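PDB 4M8R: hypothetical protein from Bacteroides caccae, which is of unknown function but combines an N-terminal Ig-like domain with a WD40-like, probably propeller-type domain. Local coordinates for residues A[81-85]-A[178-183]; A[64-68]-A[229-233]. All coordinates share one frame; numbering follows the deposited sequence.

Contact 1. Residues A[81-85]-A[178-183]; sequences MPYRK and FLDFCT
R84 and D180 form a two-pronged salt bridge, the arginine presenting its NH1 and NH2 end-on, one to each carboxylate oxygen. R84 NH1 reaches D180 OD2 at 2.9 Å on that oxygen's syn side, while R84 NH2 lies 3.0 Å from D180 OD1 and comes from above the carboxylate plane. The two flat groups are turned 61° apart, so this is a twisted pair and not the coplanar fork. D180 OD1 accepts a second hydrogen bond from the backbone N of C182, on the other face of the carboxylate, at 2.7 Å; that bond closes an Asx turn just where strand 173-180 ends and probably limits rotation of the carboxylate that R84 grips. The guanidinium is tied down further by the carbonyl of T161, which accepts from NH2. R84 gets this far because its chain runs extended from CG to NE.

Around the ion pair, C182 does double duty. Its SG sits over one face of the guanidinium, 3.8 Å from R84 NH2, and its CB lies almost over the centre of the Y83 ring, a CH-pi contact of 3.7 Å to the centroid. The sulfur also meets that ring, obliquely. T183 CG2 adds a methyl beside Y83 CE1 at 3.9 Å, and F178 turns its ring edge toward R84 NH2. The whole is an interdomain contact: a loop between strands 76-80 and 88-96 of the Ig-like domain meets the end of strand 173-180, where D180 opens an Asx turn, in the WD40-like, propeller-type domain.

Contact 2. Residues A[64-68]-A[229-233]; sequences PVGAE and SNYAT
N230 turns its amide toward the backbone of G66: CG lies on the backbone-N side of the side chain, leaning well off the staggered position (chi1 -90°), and a chi2 of -59° then turns OD1 in to the strand, although the CB bond does not point at it. OD1 accepts from G66 N at 2.7 Å, a nearly straight bond with an N-H...O angle of 162°. The donor lies in the carbonyl plane of the amide, so a side chain here takes a strand N-H much as a neighbouring strand's carbonyl might. N230 OD1 also rests against V65 CA at 3.5 Å. V65 passes the asparagine in the opposite direction and brings CG1 to 3.6 Å from the carbonyl O of S229.

What meets here is strand 60-72 of the N-terminal Ig-like domain and the loop between strands 217-221 and 239-240 of the WD40-like domain. The strand is already paired on its own sheet, V65 with F46 and A67 with V44, and N230 reaches it from the other domain. Within the loop, T233 N donates to N230 O at 3.2 Å, closing a beta turn over Y231 and A232, with T233 facing the same strand.

There the threonine offers carbon: with its methyl anti to the carbonyl carbon, CG2 packs 3.6 Å from G66 O and 3.8 Å from A67 O. A232 also directs its methyl at the strand, lying more loosely by G66 O. A second subunit comes in at this point, R100 of that subunit donating to T233 O, while N230 packs on N230 of the same neighbouring subunit.

Both contacts bridge the same two domains; the centres of the two contacts lie about 12 Å apart, and contact 1 is nested in the loop that contact 2 closes. Y231 ties them together: its OH lies 2.6 Å from D180 OD2, a probable though weak hydrogen bond, and its ring packs by R84. Contact 1 lies nearer the chain's centre (about 14 Å, centre to centre, against about 19 Å) and has no exposed touching residue, whereas contact 2 includes the exposed S229. Contact 1 is an ion pair flanked by sulfur and an aromatic ring. In contact 2 an amide and methyl groups address strand backbone, and part of it lies in the interface with a second subunit.

Contact 1. Residues A[81-85]-A[178-183]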
HETATM    1  N   MSE A  81       9.514 -29.512   9.846  1.00 35.39           N
HETATM    2  CA  MSE A  81       8.548 -28.730   9.075  1.00 33.23           C
HETATM    3  C   MSE A  81       8.341 -27.413   9.781  1.00 32.37           C
HETATM    4  O   MSE A  81       8.178 -27.373  11.001  1.00 30.61           O
HETATM    5  CB  MSE A  81       7.220 -29.477   8.933  1.00 33.46           C
HETATM    6  CG  MSE A  81       7.352 -30.852   8.268  1.00 34.22           C
HETATM    7 SE   MSE A  81       8.230 -30.740   6.507  0.75 35.32          SE
HETATM    8  CE  MSE A  81       6.924 -29.609   5.578  1.00 33.18           C
ATOM      9  N   PRO A  82       8.356 -26.303   9.024  1.00 32.60           N
ATOM     10  CA  PRO A  82       8.289 -24.975   9.627  1.00 32.24           C
ATOM     11  C   PRO A  82       6.892 -24.476  10.003  1.00 32.67           C
ATOM     12  O   PRO A  82       5.885 -24.913   9.436  1.00 32.60           O
ATOM     13  CB  PRO A  82       8.854 -24.079   8.529  1.00 31.27           C
ATOM     14  CG  PRO A  82       8.478 -24.765   7.266  1.00 30.50           C
ATOM     15  CD  PRO A  82       8.573 -26.231   7.566  1.00 31.96           C
ATOM     16  N   TYR A  83       6.870 -23.551  10.958  1.00 33.19           N
ATOM     17  CA  TYR A  83       5.682 -22.776  11.301  1.00 32.52           C
ATOM     18  C   TYR A  83       5.592 -21.545  10.406  1.00 30.35           C
ATOM     19  O   TYR A  83       6.471 -21.310   9.582  1.00 29.66           O
ATOM     20  CB  TYR A  83       5.746 -22.334  12.770  1.00 33.28           C
ATOM     21  CG  TYR A  83       5.585 -23.460  13.766  1.00 34.44           C
ATOM     22  CD1 TYR A  83       6.676 -24.219  14.171  1.00 35.09           C
ATOM     23  CD2 TYR A  83       4.337 -23.757  14.306  1.00 35.66           C
ATOM     24  CE1 TYR A  83       6.526 -25.256  15.081  1.00 36.50           C
ATOM     25  CE2 TYR A  83       4.179 -24.781  15.217  1.00 37.86           C
ATOM     26  CZ  TYR A  83       5.277 -25.528  15.604  1.00 38.88           C
ATOM     27  OH  TYR A  83       5.106 -26.554  16.512  1.00 41.45           O
ATOM     28  N   ARG A  84       4.512 -20.786  10.569  1.00 30.02           N
ATOM     29  CA  ARG A  84       4.327 -19.451   9.977  1.00 31.28           C
ATOM     30  C   ARG A  84       3.956 -19.425   8.493  1.00 33.60           C
ATOM     31  O   ARG A  84       3.924 -18.355   7.890  1.00 35.69           O
ATOM     32  CB  ARG A  84       5.532 -18.532  10.245  1.00 29.94           C
ATOM     33  CG  ARG A  84       5.863 -18.387  11.722  1.00 30.41           C
ATOM     34  CD  ARG A  84       6.941 -17.353  11.984  1.00 30.82           C
ATOM     35  NE  ARG A  84       7.022 -17.049  13.413  1.00 30.88           N
ATOM     36  CZ  ARG A  84       7.641 -17.797  14.325  1.00 30.94           C
ATOM     37  NH1 ARG A  84       8.270 -18.918  13.987  1.00 30.48           N
ATOM     38  NH2 ARG A  84       7.624 -17.420  15.600  1.00 32.00           N
ATOM     39  N   LYS A  85       3.649 -20.575   7.905  1.00 34.97           N
ATOM     40  CA  LYS A  85       3.053 -20.587   6.574  1.00 36.93           C
ATOM     41  C   LYS A  85       1.601 -21.026   6.689  1.00 34.68           C
ATOM     42  O   LYS A  85       1.228 -21.690   7.649  1.00 34.59           O
ATOM     43  CB  LYS A  85       3.801 -21.529   5.634  1.00 41.62           C
ATOM     44  CG  LYS A  85       5.315 -21.488   5.740  1.00 44.72           C
ATOM     45  CD  LYS A  85       5.891 -20.122   5.423  1.00 47.71           C
ATOM     46  CE  LYS A  85       7.407 -20.132   5.591  1.00 52.04           C
ATOM     47  NZ  LYS A  85       7.841 -20.595   6.941  1.00 45.98           N
ATOM     48  N   PHE A 178      16.274 -14.142  20.326  1.00 38.97           N
ATOM     49  CA  PHE A 178      14.848 -14.246  20.062  1.00 38.04           C
ATOM     50  C   PHE A 178      14.343 -15.579  20.598  1.00 39.86           C
ATOM     51  O   PHE A 178      14.864 -16.633  20.234  1.00 41.17           O
ATOM     52  CB  PHE A 178      14.591 -14.163  18.557  1.00 36.51           C
ATOM     53  CG  PHE A 178      13.158 -14.422  18.160  1.00 34.28           C
ATOM     54  CD1 PHE A 178      12.180 -13.461  18.373  1.00 33.57           C
ATOM     55  CD2 PHE A 178      12.797 -15.612  17.549  1.00 33.01           C
ATOM     56  CE1 PHE A 178      10.868 -13.691  18.004  1.00 33.24           C
ATOM     57  CE2 PHE A 178      11.486 -15.847  17.173  1.00 32.76           C
ATOM     58  CZ  PHE A 178      10.518 -14.889  17.399  1.00 32.31           C
ATOM     59  N   LEU A 179      13.353 -15.525  21.490  1.00 40.56           N
ATOM     60  CA  LEU A 179      12.666 -16.724  21.955  1.00 40.58           C
ATOM     61  C   LEU A 179      11.423 -16.935  21.105  1.00 37.40           C
ATOM     62  O   LEU A 179      10.526 -16.108  21.127  1.00 35.39           O
ATOM     63  CB  LEU A 179      12.260 -16.590  23.425  1.00 42.83           C
ATOM     64  CG  LEU A 179      11.324 -17.694  23.926  1.00 44.99           C
ATOM     65  CD1 LEU A 179      12.017 -19.049  23.869  1.00 45.57           C
ATOM     66  CD2 LEU A 179      10.846 -17.386  25.334  1.00 48.31           C
ATOM     67  N   ASP A 180      11.379 -18.049  20.379  1.00 37.82           N
ATOM     68  CA  ASP A 180      10.280 -18.357  19.463  1.00 37.82           C
ATOM     69  C   ASP A 180       9.164 -19.065  20.221  1.00 38.27           C
ATOM     70  O   ASP A 180       9.379 -20.142  20.765  1.00 40.52           O
ATOM     71  CB  ASP A 180      10.799 -19.247  18.322  1.00 38.04           C
ATOM     72  CG  ASP A 180       9.751 -19.519  17.243  1.00 38.29           C
ATOM     73  OD1 ASP A 180       8.540 -19.546  17.548  1.00 38.08           O
ATOM     74  OD2 ASP A 180      10.148 -19.719  16.073  1.00 38.39           O
ATOM     75  N   PHE A 181       7.978 -18.462  20.264  1.00 37.84           N
ATOM     76  CA  PHE A 181       6.847 -19.060  20.984  1.00 40.74           C
ATOM     77  C   PHE A 181       6.382 -20.394  20.395  1.00 39.52           C
ATOM     78  O   PHE A 181       5.915 -21.253  21.132  1.00 41.03           O
ATOM     79  CB  PHE A 181       5.636 -18.111  21.044  1.00 42.12           C
ATOM     80  CG  PHE A 181       5.782 -16.957  22.013  1.00 42.39           C
ATOM     81  CD1 PHE A 181       6.486 -17.081  23.205  1.00 43.38           C
ATOM     82  CD2 PHE A 181       5.149 -15.751  21.746  1.00 42.45           C
ATOM     83  CE1 PHE A 181       6.587 -16.013  24.080  1.00 44.36           C
ATOM     84  CE2 PHE A 181       5.241 -14.685  22.624  1.00 43.53           C
ATOM     85  CZ  PHE A 181       5.960 -14.816  23.793  1.00 43.81           C
ATOM     86  N   CYS A 182       6.503 -20.563  19.079  1.00 39.22           N
ATOM     87  CA  CYS A 182       6.102 -21.813  18.418  1.00 40.46           C
ATOM     88  C   CYS A 182       6.872 -23.034  18.923  1.00 42.42           C
ATOM     89  O   CYS A 182       6.288 -24.087  19.129  1.00 42.44           O
ATOM     90  CB  CYS A 182       6.303 -21.721  16.904  1.00 39.87           C
ATOM     91  SG  CYS A 182       5.334 -20.452  16.068  1.00 37.49           S
ATOM     92  N   THR A 183       8.183 -22.883  19.104  1.00 46.36           N
ATOM     93  CA  THR A 183       9.067 -24.001  19.447  1.00 48.03           C
ATOM     94  C   THR A 183       9.678 -23.923  20.836  1.00 48.51           C
ATOM     95  O   THR A 183      10.160 -24.924  21.348  1.00 52.56           O
ATOM     96  CB  THR A 183      10.237 -24.089  18.454  1.00 49.98           C
ATOM     97  OG1 THR A 183      10.944 -22.841  18.434  1.00 53.13           O
ATOM     98  CG2 THR A 183       9.722 -24.407  17.055  1.00 47.55           C
TER

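Contact 2. Residues A[64-68]-A[229-233]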
ATOM      1  N   PRO A  64      12.887 -20.759  -2.873  1.00 54.89           N
ATOM      2  CA  PRO A  64      13.253 -21.863  -1.994  1.00 49.73           C
ATOM      3  C   PRO A  64      13.412 -21.397  -0.547  1.00 45.68           C
ATOM      4  O   PRO A  64      13.936 -20.321  -0.283  1.00 49.16           O
ATOM      5  CB  PRO A  64      14.599 -22.301  -2.552  1.00 54.66           C
ATOM      6  CG  PRO A  64      15.221 -21.018  -3.020  1.00 58.47           C
ATOM      7  CD  PRO A  64      14.089 -20.096  -3.416  1.00 58.08           C
ATOM      8  N   VAL A  65      12.941 -22.206   0.378  1.00 45.79           N
ATOM      9  CA  VAL A  65      13.068 -21.916   1.790  1.00 45.74           C
ATOM     10  C   VAL A  65      13.847 -23.092   2.346  1.00 46.45           C
ATOM     11  O   VAL A  65      13.408 -24.234   2.236  1.00 49.77           O
ATOM     12  CB  VAL A  65      11.684 -21.809   2.465  1.00 45.76           C
ATOM     13  CG1 VAL A  65      11.814 -21.526   3.961  1.00 44.08           C
ATOM     14  CG2 VAL A  65      10.848 -20.731   1.789  1.00 45.00           C
ATOM     15  N   GLY A  66      15.017 -22.811   2.913  1.00 45.51           N
ATOM     16  CA  GLY A  66      15.868 -23.852   3.454  1.00 42.67           C
ATOM     17  C   GLY A  66      15.160 -24.567   4.579  1.00 42.15           C
ATOM     18  O   GLY A  66      14.502 -23.935   5.407  1.00 43.04           O
ATOM     19  N   ALA A  67      15.280 -25.891   4.589  1.00 41.92           N
ATOM     20  CA  ALA A  67      14.722 -26.706   5.650  1.00 40.82           C
ATOM     21  C   ALA A  67      15.765 -26.892   6.739  1.00 41.53           C
ATOM     22  O   ALA A  67      16.949 -27.065   6.446  1.00 40.46           O
ATOM     23  CB  ALA A  67      14.307 -28.057   5.100  1.00 41.89           C
ATOM     24  N   GLU A  68      15.331 -26.853   7.994  1.00 41.99           N
ATOM     25  CA  GLU A  68      16.213 -27.198   9.101  1.00 45.40           C
ATOM     26  C   GLU A  68      16.443 -28.711   9.091  1.00 45.35           C
ATOM     27  O   GLU A  68      15.492 -29.492   9.103  1.00 41.08           O
ATOM     28  CB  GLU A  68      15.620 -26.755  10.439  1.00 49.66           C
ATOM     29  CG  GLU A  68      16.564 -26.910  11.624  1.00 55.58           C
ATOM     30  CD  GLU A  68      15.878 -26.678  12.963  1.00 63.46           C
ATOM     31  OE1 GLU A  68      14.824 -26.003  12.996  1.00 64.58           O
ATOM     32  OE2 GLU A  68      16.391 -27.182  13.987  1.00 69.83           O
ATOM     33  N   SER A 229      12.376 -14.435   4.858  1.00 55.30           N
ATOM     34  CA  SER A 229      11.739 -15.756   4.595  1.00 51.22           C
ATOM     35  C   SER A 229      12.568 -17.025   4.887  1.00 50.99           C
ATOM     36  O   SER A 229      12.001 -18.121   4.988  1.00 47.43           O
ATOM     37  CB  SER A 229      11.193 -15.817   3.155  1.00 51.40           C
ATOM     38  OG  SER A 229      12.226 -15.674   2.198  1.00 50.84           O
ATOM     39  N   ASN A 230      13.891 -16.880   4.991  1.00 50.89           N
ATOM     40  CA  ASN A 230      14.779 -17.970   5.433  1.00 51.16           C
ATOM     41  C   ASN A 230      15.204 -17.834   6.910  1.00 54.17           C
ATOM     42  O   ASN A 230      16.280 -18.298   7.306  1.00 50.26           O
ATOM     43  CB  ASN A 230      16.016 -18.071   4.521  1.00 51.87           C
ATOM     44  CG  ASN A 230      15.804 -19.006   3.342  1.00 54.02           C
ATOM     45  OD1 ASN A 230      15.518 -20.189   3.518  1.00 52.76           O
ATOM     46  ND2 ASN A 230      15.954 -18.479   2.132  1.00 52.16           N
ATOM     47  N   TYR A 231      14.347 -17.200   7.715  1.00 59.02           N
ATOM     48  CA  TYR A 231      14.518 -17.123   9.168  1.00 63.90           C
ATOM     49  C   TYR A 231      14.947 -18.464   9.783  1.00 68.93           C
ATOM     50  O   TYR A 231      15.840 -18.512  10.638  1.00 72.14           O
ATOM     51  CB  TYR A 231      13.187 -16.679   9.838  1.00 72.55           C
ATOM     52  CG  TYR A 231      12.955 -17.332  11.190  1.00 85.02           C
ATOM     53  CD1 TYR A 231      13.466 -16.774  12.357  1.00 92.87           C
ATOM     54  CD2 TYR A 231      12.255 -18.534  11.291  1.00 83.73           C
ATOM     55  CE1 TYR A 231      13.273 -17.384  13.584  1.00 93.06           C
ATOM     56  CE2 TYR A 231      12.065 -19.150  12.515  1.00 88.81           C
ATOM     57  CZ  TYR A 231      12.572 -18.571  13.658  1.00 89.85           C
ATOM     58  OH  TYR A 231      12.381 -19.175  14.877  1.00 95.58           O
ATOM     59  N   ALA A 232      14.282 -19.543   9.365  1.00 67.02           N
ATOM     60  CA  ALA A 232      14.470 -20.866   9.968  1.00 65.95           C
ATOM     61  C   ALA A 232      15.935 -21.319   9.989  1.00 65.84           C
ATOM     62  O   ALA A 232      16.385 -21.931  10.960  1.00 64.31           O
ATOM     63  CB  ALA A 232      13.608 -21.896   9.254  1.00 64.94           C
ATOM     64  N   THR A 233      16.674 -20.994   8.929  1.00 62.74           N
ATOM     65  CA  THR A 233      18.067 -21.412   8.781  1.00 61.81           C
ATOM     66  C   THR A 233      19.082 -20.264   8.936  1.00 62.46           C
ATOM     67  O   THR A 233      20.282 -20.498   8.817  1.00 63.40           O
ATOM     68  CB  THR A 233      18.279 -22.098   7.409  1.00 61.36           C
ATOM     69  OG1 THR A 233      17.840 -21.229   6.352  1.00 58.78           O
ATOM     70  CG2 THR A 233      17.504 -23.414   7.341  1.00 60.34           C
TER